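Local coordinates for protein Sso-CP2 metallo-carboxypetidase (Sulfolobus solfataricus, PDB 4MMO) that probably acts as a zinc-dependent carboxypeptidase of the M20 family, removing residues from the C-terminal end of peptides, at residues L132-E137 with T380-L385. Numbering follows the deposited sequence.
Sequences LYEGEE and TQPMGL. With SO4 (sulfate ion), chain D.
A buried carboxylate oxygen faces a proline ring where two loops converge beside the zinc site of this M20 peptidase. Residues 132-137 run off the end of strand 128-134 of the mixed sheet; residues 380-385 lead into helix 383-389. Glu-134 and Pro-382 approach tip to tip, OE2 of Glu-134 standing 3.9 Å from CG of Pro-382. CG of Glu-134 takes the crowded position between backbone N and carbonyl carbon (chi1 74°), and the chain beyond is extended. Its OE2 is hydrogen-bonded to Ser-141 OG and Tyr-69 OH, while OE1 receives a weak bond from Glu-136 N at 3.3 Å, so both oxygens are tethered. Glu-137 meets the ring through its CG methylene, anti to the backbone N (chi1 -164°) and 4.4 Å from CD of Pro-382; the bend at chi2 (-82°) then turns the carboxylate, putting OE2 4.1 Å from Thr-380 O. The zinc here is held by His-71, Asp-104 and Glu-163, but the Glu-137 side chain, known to bind zinc in this protein, comes within about 3 Å of it. Gln-381 OE1 accepts a bond from Glu-163 N, a second-shell link. A sulfate, probably from the crystallisation liquor, accepts a hydrogen bond at O4 from Thr-380 N, 2.5 Å away.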
loop_
_atom_site.group_PDB
_atom_site.type_symbol
_atom_site.label_atom_id
_atom_site.label_comp_id
_atom_site.label_asym_id
_atom_site.label_seq_id
_atom_site.Cartn_x
_atom_site.Cartn_y
_atom_site.Cartn_z
ATOM N N LEU A 132 14.001 -4.015 -36.073
ATOM C CA LEU A 132 12.711 -4.172 -35.412
ATOM C C LEU A 132 12.658 -3.319 -34.157
ATOM O O LEU A 132 13.225 -3.678 -33.125
ATOM C CB LEU A 132 12.454 -5.641 -35.065
ATOM C CG LEU A 132 11.018 -5.981 -34.657
ATOM C CD1 LEU A 132 10.081 -5.766 -35.819
ATOM C CD2 LEU A 132 10.908 -7.414 -34.163
ATOM N N TYR A 133 11.976 -2.181 -34.266
ATOM C CA TYR A 133 11.834 -1.246 -33.159
ATOM C C TYR A 133 10.406 -1.263 -32.614
ATOM O O TYR A 133 9.469 -0.892 -33.325
ATOM C CB TYR A 133 12.175 0.166 -33.626
ATOM C CG TYR A 133 13.546 0.311 -34.246
ATOM C CD1 TYR A 133 14.621 -0.449 -33.799
ATOM C CD2 TYR A 133 13.768 1.217 -35.274
ATOM C CE1 TYR A 133 15.875 -0.308 -34.358
ATOM C CE2 TYR A 133 15.013 1.366 -35.839
ATOM C CZ TYR A 133 16.067 0.599 -35.378
ATOM O OH TYR A 133 17.314 0.742 -35.943
ATOM N N GLU A 134 10.243 -1.690 -31.360
ATOM C CA GLU A 134 8.924 -1.713 -30.723
ATOM C C GLU A 134 8.730 -0.511 -29.801
ATOM O O GLU A 134 9.683 0.209 -29.491
ATOM C CB GLU A 134 8.707 -3.014 -29.940
ATOM C CG GLU A 134 9.479 -3.122 -28.617
ATOM C CD GLU A 134 8.763 -3.986 -27.588
ATOM O OE1 GLU A 134 7.517 -3.926 -27.513
ATOM O OE2 GLU A 134 9.448 -4.728 -26.851
ATOM N N GLY A 135 7.491 -0.319 -29.350
ATOM C CA GLY A 135 7.141 0.813 -28.512
ATOM C C GLY A 135 6.517 0.422 -27.184
ATOM O O GLY A 135 5.893 1.259 -26.533
ATOM N N GLU A 136 6.693 -0.834 -26.772
ATOM C CA GLU A 136 6.074 -1.345 -25.545
ATOM C C GLU A 136 7.054 -2.055 -24.612
ATOM O O GLU A 136 6.635 -2.763 -23.693
ATOM C CB GLU A 136 4.950 -2.325 -25.896
ATOM C CG GLU A 136 3.822 -1.724 -26.708
ATOM C CD GLU A 136 2.760 -2.746 -27.074
ATOM O OE1 GLU A 136 3.092 -3.946 -27.173
ATOM O OE2 GLU A 136 1.591 -2.348 -27.264
ATOM N N GLU A 137 8.350 -1.882 -24.841
ATOM C CA GLU A 137 9.349 -2.585 -24.040
ATOM C C GLU A 137 9.230 -2.226 -22.561
ATOM O O GLU A 137 9.401 -3.082 -21.692
ATOM C CB GLU A 137 10.760 -2.277 -24.540
ATOM C CG GLU A 137 11.820 -3.252 -24.027
ATOM C CD GLU A 137 12.321 -2.930 -22.631
ATOM O OE1 GLU A 137 12.282 -1.748 -22.229
ATOM O OE2 GLU A 137 12.763 -3.870 -21.935
ATOM N N THR A 380 14.844 -8.155 -17.137
ATOM C CA THR A 380 14.075 -8.867 -18.151
ATOM C C THR A 380 14.001 -8.076 -19.450
ATOM O O THR A 380 14.064 -6.849 -19.451
ATOM C CB THR A 380 12.645 -9.157 -17.646
ATOM O OG1 THR A 380 12.711 -10.010 -16.498
ATOM C CG2 THR A 380 11.790 -9.834 -18.725
ATOM N N GLN A 381 13.857 -8.804 -20.550
ATOM C CA GLN A 381 13.812 -8.233 -21.885
ATOM C C GLN A 381 13.180 -9.317 -22.764
ATOM O O GLN A 381 13.258 -10.495 -22.422
ATOM C CB GLN A 381 15.241 -7.890 -22.332
ATOM C CG GLN A 381 15.355 -7.013 -23.565
ATOM C CD GLN A 381 16.789 -6.613 -23.921
ATOM O OE1 GLN A 381 17.010 -5.985 -24.957
ATOM N NE2 GLN A 381 17.759 -6.965 -23.072
ATOM N N PRO A 382 12.526 -8.938 -23.878
ATOM C CA PRO A 382 11.833 -9.982 -24.652
ATOM C C PRO A 382 12.751 -10.845 -25.535
ATOM O O PRO A 382 12.356 -11.276 -26.621
ATOM C CB PRO A 382 10.831 -9.178 -25.493
ATOM C CG PRO A 382 11.456 -7.840 -25.639
ATOM C CD PRO A 382 12.171 -7.584 -24.346
ATOM N N MET A 383 13.960 -11.114 -25.051
ATOM C CA MET A 383 14.905 -11.982 -25.743
ATOM C C MET A 383 14.290 -13.353 -25.997
ATOM O O MET A 383 14.542 -13.977 -27.029
ATOM C CB MET A 383 16.167 -12.129 -24.896
ATOM C CG MET A 383 17.351 -12.757 -25.599
ATOM S SD MET A 383 18.857 -12.496 -24.637
ATOM C CE MET A 383 20.038 -13.478 -25.552
ATOM N N GLY A 384 13.470 -13.806 -25.053
ATOM C CA GLY A 384 12.819 -15.103 -25.145
ATOM C C GLY A 384 12.019 -15.305 -26.415
ATOM O O GLY A 384 11.993 -16.403 -26.963
ATOM N N LEU A 385 11.366 -14.250 -26.889
ATOM C CA LEU A 385 10.566 -14.348 -28.103
ATOM C C LEU A 385 11.446 -14.648 -29.307
ATOM O O LEU A 385 11.099 -15.471 -30.152
ATOM C CB LEU A 385 9.794 -13.049 -28.343
ATOM C CG LEU A 385 8.845 -12.625 -27.226
ATOM C CD1 LEU A 385 8.105 -11.363 -27.634
ATOM C CD2 LEU A 385 7.867 -13.746 -26.875
HETATM S S SO4 D . 13.419 -4.899 -16.451
HETATM O O1 SO4 D . 12.447 -4.225 -15.598
HETATM O O2 SO4 D . 13.125 -4.624 -17.867
HETATM O O3 SO4 D . 14.733 -4.438 -15.983
HETATM O O4 SO4 D . 13.351 -6.343 -16.258
#